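Local coordinates for protein transcription factor tau subunit sfc1 (Schizosaccharomyces pombe, PDB 4BJJ) that acts in the tauA part of TFIIIC, which binds boxA promoter sites of tRNA genes for RNA polymerase III, this piece being its Sfc7-interacting domain, at residues A[54-59]-A[105-110]; A[14-19]-A[30-35]. The protein carries 3 engineered substitutions. All blocks are in the same frame, centred on the assembly; numbering follows the deposited sequence.

Contact 1 (A[54-59]-A[105-110]); sequences LELNLR and ADFQYS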
# COMPACT_ATOMS: atom_id res chain seq x y z
N LEU A 54 0.56 -3.92 15.99
CA LEU A 54 1.82 -3.24 15.78
C LEU A 54 1.78 -1.91 16.52
O LEU A 54 0.77 -1.22 16.53
CB LEU A 54 2.06 -3.05 14.29
CG LEU A 54 3.39 -2.47 13.80
CD1 LEU A 54 4.56 -3.34 14.18
CD2 LEU A 54 3.32 -2.31 12.28
N GLU A 55 2.91 -1.56 17.11
CA GLU A 55 3.00 -0.38 17.94
C GLU A 55 4.02 0.64 17.37
O GLU A 55 5.08 0.26 16.88
CB GLU A 55 3.41 -0.83 19.33
CG GLU A 55 3.13 0.17 20.42
CD GLU A 55 3.40 -0.41 21.78
OE1 GLU A 55 2.49 -1.05 22.33
OE2 GLU A 55 4.53 -0.23 22.30
N LEU A 56 3.68 1.92 17.42
CA LEU A 56 4.52 2.98 16.89
C LEU A 56 5.01 3.91 17.99
O LEU A 56 4.24 4.40 18.83
CB LEU A 56 3.76 3.79 15.84
CG LEU A 56 4.50 4.98 15.21
CD1 LEU A 56 5.61 4.53 14.27
CD2 LEU A 56 3.52 5.85 14.47
N ASN A 57 6.31 4.14 17.96
CA ASN A 57 6.97 5.03 18.91
C ASN A 57 7.90 6.01 18.18
O ASN A 57 9.06 5.71 17.93
CB ASN A 57 7.77 4.19 19.91
CG ASN A 57 8.24 4.99 21.08
OD1 ASN A 57 7.93 6.17 21.21
ND2 ASN A 57 9.00 4.36 21.94
N LEU A 58 7.37 7.18 17.83
CA LEU A 58 8.12 8.18 17.06
C LEU A 58 9.16 8.94 17.85
O LEU A 58 10.13 9.42 17.27
CB LEU A 58 7.16 9.20 16.46
CG LEU A 58 6.21 8.70 15.38
CD1 LEU A 58 5.27 9.82 14.99
CD2 LEU A 58 7.00 8.17 14.19
N ARG A 59 8.96 9.09 19.16
CA ARG A 59 9.87 9.84 20.00
C ARG A 59 10.32 9.01 21.20
O ARG A 59 9.89 9.27 22.31
CB ARG A 59 9.20 11.13 20.48
CG ARG A 59 8.70 12.05 19.37
CD ARG A 59 7.99 13.26 19.93
NE ARG A 59 8.83 14.03 20.85
CZ ARG A 59 9.81 14.87 20.47
NH1 ARG A 59 10.11 15.05 19.19
NH2 ARG A 59 10.49 15.53 21.40
N ALA A 105 -5.80 10.56 15.21
CA ALA A 105 -5.81 11.94 15.70
C ALA A 105 -4.41 12.48 15.99
O ALA A 105 -4.19 13.68 15.86
CB ALA A 105 -6.70 12.05 16.95
N ASP A 106 -3.48 11.60 16.36
CA ASP A 106 -2.13 12.01 16.81
C ASP A 106 -1.27 12.65 15.72
O ASP A 106 -0.53 13.61 15.99
CB ASP A 106 -1.36 10.81 17.39
CG ASP A 106 -2.17 10.05 18.41
OD1 ASP A 106 -3.34 9.74 18.12
OD2 ASP A 106 -1.64 9.77 19.50
N PHE A 107 -1.38 12.12 14.50
CA PHE A 107 -0.47 12.45 13.42
C PHE A 107 -1.07 13.30 12.30
O PHE A 107 -0.53 13.35 11.19
CB PHE A 107 0.08 11.14 12.84
CG PHE A 107 0.53 10.18 13.89
CD1 PHE A 107 1.53 10.54 14.78
CD2 PHE A 107 -0.05 8.93 14.01
CE1 PHE A 107 1.95 9.66 15.77
CE2 PHE A 107 0.36 8.04 14.99
CZ PHE A 107 1.36 8.40 15.87
N GLN A 108 -2.17 14.00 12.58
CA GLN A 108 -2.81 14.79 11.55
C GLN A 108 -2.01 16.08 11.28
O GLN A 108 -1.51 16.72 12.21
CB GLN A 108 -4.26 15.10 11.92
CG GLN A 108 -5.19 15.14 10.70
CD GLN A 108 -5.52 13.75 10.16
OE1 GLN A 108 -5.44 12.76 10.88
NE2 GLN A 108 -5.87 13.68 8.88
N TYR A 109 -1.90 16.43 9.99
CA TYR A 109 -1.07 17.54 9.55
C TYR A 109 -1.60 18.15 8.25
O TYR A 109 -1.74 17.45 7.24
CB TYR A 109 0.39 17.07 9.38
CG TYR A 109 1.36 18.20 9.13
CD1 TYR A 109 1.92 18.91 10.20
CD2 TYR A 109 1.69 18.59 7.82
CE1 TYR A 109 2.79 19.96 9.97
CE2 TYR A 109 2.56 19.64 7.59
CZ TYR A 109 3.11 20.32 8.67
OH TYR A 109 3.98 21.35 8.46
N SER A 110 -1.91 19.44 8.27
CA SER A 110 -2.48 20.12 7.11
C SER A 110 -2.04 21.58 7.05
O SER A 110 -1.44 22.01 6.06
CB SER A 110 -4.01 20.07 7.17
OG SER A 110 -4.58 20.65 6.02

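Contact 2 (A[14-19]-A[30-35]); sequences ALIEHP and QTLGGV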
# COMPACT_ATOMS: atom_id res chain seq x y z
N ALA A 14 1.53 -7.30 3.32
CA ALA A 14 0.95 -6.41 4.33
C ALA A 14 1.48 -5.00 4.13
O ALA A 14 2.60 -4.80 3.68
CB ALA A 14 1.31 -6.90 5.71
N LEU A 15 0.70 -4.01 4.53
CA LEU A 15 1.11 -2.63 4.29
C LEU A 15 1.05 -1.87 5.59
O LEU A 15 0.07 -1.93 6.30
CB LEU A 15 0.19 -1.98 3.26
CG LEU A 15 0.27 -0.46 3.11
CD1 LEU A 15 1.58 -0.07 2.47
CD2 LEU A 15 -0.92 0.06 2.30
N ILE A 16 2.13 -1.18 5.91
CA ILE A 16 2.19 -0.34 7.08
C ILE A 16 2.20 1.12 6.65
O ILE A 16 3.13 1.58 6.02
CB ILE A 16 3.45 -0.65 7.88
CG1 ILE A 16 3.41 -2.10 8.34
CG2 ILE A 16 3.53 0.25 9.09
CD1 ILE A 16 4.74 -2.60 8.85
N GLU A 17 1.15 1.84 7.02
CA GLU A 17 1.07 3.27 6.70
C GLU A 17 1.65 4.11 7.82
O GLU A 17 0.95 4.52 8.74
CB GLU A 17 -0.37 3.68 6.36
CG GLU A 17 -0.89 3.02 5.08
CD GLU A 17 -2.25 3.58 4.61
OE1 GLU A 17 -2.83 4.49 5.26
OE2 GLU A 17 -2.75 3.09 3.58
N HIS A 18 2.95 4.38 7.72
CA HIS A 18 3.71 5.09 8.74
C HIS A 18 3.61 6.61 8.48
O HIS A 18 3.57 7.05 7.34
CB HIS A 18 5.13 4.57 8.63
CG HIS A 18 6.04 4.98 9.74
ND1 HIS A 18 6.43 6.29 9.94
CD2 HIS A 18 6.74 4.24 10.64
CE1 HIS A 18 7.29 6.34 10.94
NE2 HIS A 18 7.50 5.11 11.38
N PRO A 19 3.53 7.43 9.53
CA PRO A 19 3.31 8.87 9.35
C PRO A 19 4.57 9.72 9.29
O PRO A 19 4.51 10.90 8.96
CB PRO A 19 2.54 9.27 10.61
CG PRO A 19 2.98 8.27 11.65
CD PRO A 19 3.34 7.00 10.94
N GLN A 30 13.18 1.38 13.73
CA GLN A 30 13.14 1.25 15.17
C GLN A 30 11.83 1.81 15.76
O GLN A 30 11.36 1.33 16.81
CB GLN A 30 14.37 1.93 15.77
CG GLN A 30 14.54 1.70 17.25
CD GLN A 30 14.45 0.23 17.62
OE1 GLN A 30 14.99 -0.64 16.90
NE2 GLN A 30 13.74 -0.06 18.72
N THR A 31 11.20 2.77 15.07
CA THR A 31 9.95 3.33 15.60
C THR A 31 8.83 2.29 15.69
O THR A 31 7.84 2.48 16.40
CB THR A 31 9.41 4.52 14.78
OG1 THR A 31 9.04 4.07 13.47
CG2 THR A 31 10.43 5.65 14.69
N LEU A 32 9.01 1.20 14.95
CA LEU A 32 8.07 0.08 14.94
C LEU A 32 8.67 -1.12 15.66
O LEU A 32 8.11 -2.20 15.63
CB LEU A 32 7.75 -0.30 13.50
CG LEU A 32 7.02 0.76 12.70
CD1 LEU A 32 6.96 0.36 11.26
CD2 LEU A 32 5.61 0.99 13.24
N GLY A 33 9.82 -0.92 16.28
CA GLY A 33 10.43 -1.94 17.10
C GLY A 33 11.56 -2.66 16.40
O GLY A 33 12.10 -3.63 16.94
N GLY A 34 11.92 -2.20 15.21
CA GLY A 34 13.00 -2.81 14.45
C GLY A 34 12.50 -3.71 13.33
O GLY A 34 11.31 -3.99 13.25
N VAL A 35 13.41 -4.14 12.47
CA VAL A 35 13.04 -4.89 11.28
C VAL A 35 12.39 -6.22 11.65
O VAL A 35 11.45 -6.65 10.98
CB VAL A 35 14.27 -5.13 10.38
CG1 VAL A 35 13.96 -6.12 9.27
CG2 VAL A 35 14.72 -3.82 9.77

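Contact 1 (A[54-59]-A[105-110])
The ring of F107 meets two leucines, L56 and L58, and the contact between the 54-59 and 105-110 segments is wholly apolar. L56 offers its CD2 methyl to the far end of the ring, with CD2 3.6 Å from F107 CZ. The same L56 CD2 lies 3.9 Å from F107 CE2, so this methyl covers the CZ-CE2 corner of the ring. L58 lies further along the rim, on the same side of the plane: its CD1 is 3.4 Å from F107 CE1 and also touches CD1 of the ring. Both methyls come obliquely from that one side of the ring plane, and both leucines reach in against the direction of F107. L56 holds CG opposite its backbone N (chi1 178°), which extends the chain out from strand 55-56 to the ring. The backbones stay well apart, with L58 CA 10.3 Å from F107 CA, and side chains bridge the whole gap.

Within the 105-110 segment, D106 adds a local contact: its CB lies over the centre of the opposite face from the two leucine methyls, 3.7 Å above the plane of the F107 ring, and probably limits the turning of the phenyl.

Around this pair, P19 also packs on F107, and H18 touches both leucines, so the phenyl extends a cluster reaching back to strand 12-18. L56 is buried, whereas L58 and F107 remain partly exposed, which places the contact at the border of the core.

This apolar cluster packs the end of this construct, after strand 88-100, against strand 55-56 and the residues that follow it, in a member of the Tau95 triple-barrel family.

Contact 2 (A[14-19]-A[30-35])
H18 on strand 12-18 reaches T31 and L32 in the turn that closes helix 25-30, a Schellman motif with G33, at positive phi, as its C-prime residue. From CB the H18 side chain runs opposite its backbone N (chi1 -169°), out of the strand toward the turn. Along one edge of the ring, CD2 lies 3.9 Å from L32 CD1, the leucine running antiparallel alongside the imidazole. On the other edge ND1 is hydrogen-bonded to G20 N, just beyond the strand. At the tip NE2 gives its proton to T31 OG1 over 2.8 Å, and that hydroxyl also bonds F28 O in the helix. With both nitrogens engaged, the imidazole is fixed in rotation and probably neutral. A phenylalanine here would probably leave T31 OG1 and G20 N without their imidazole partners and let the ring turn. L32 CD1 also meets I16 tip to tip, at 4.1 Å from CG2, so one methyl serves two strand residues. The NE2 bond is nearly straight, 168° at the hydrogen, with T31 OG1 only 2° out of the H18 ring plane.

How the contacts relate
Contact 2 is the core one, its centre about 6 Å from that of the chain, against about 13 Å for the centre of contact 1, which is partly exposed. Their chemistry follows place: the inner contact combines a buried polar bond with aliphatic packing, the outer one relies on apolar side chains alone. Both touch the same curved sheet, and L56 joins them, one methyl serving contact 1 while CD1 packs on H18 NE2 at 3.5 Å. A probable backbone hydrogen bond, N57 N to T31 O, ties 54-59 to 30-35. Residues 14-18 also pair antiparallel with a strand of the other protein's chain, so contact 2 takes part in that interface.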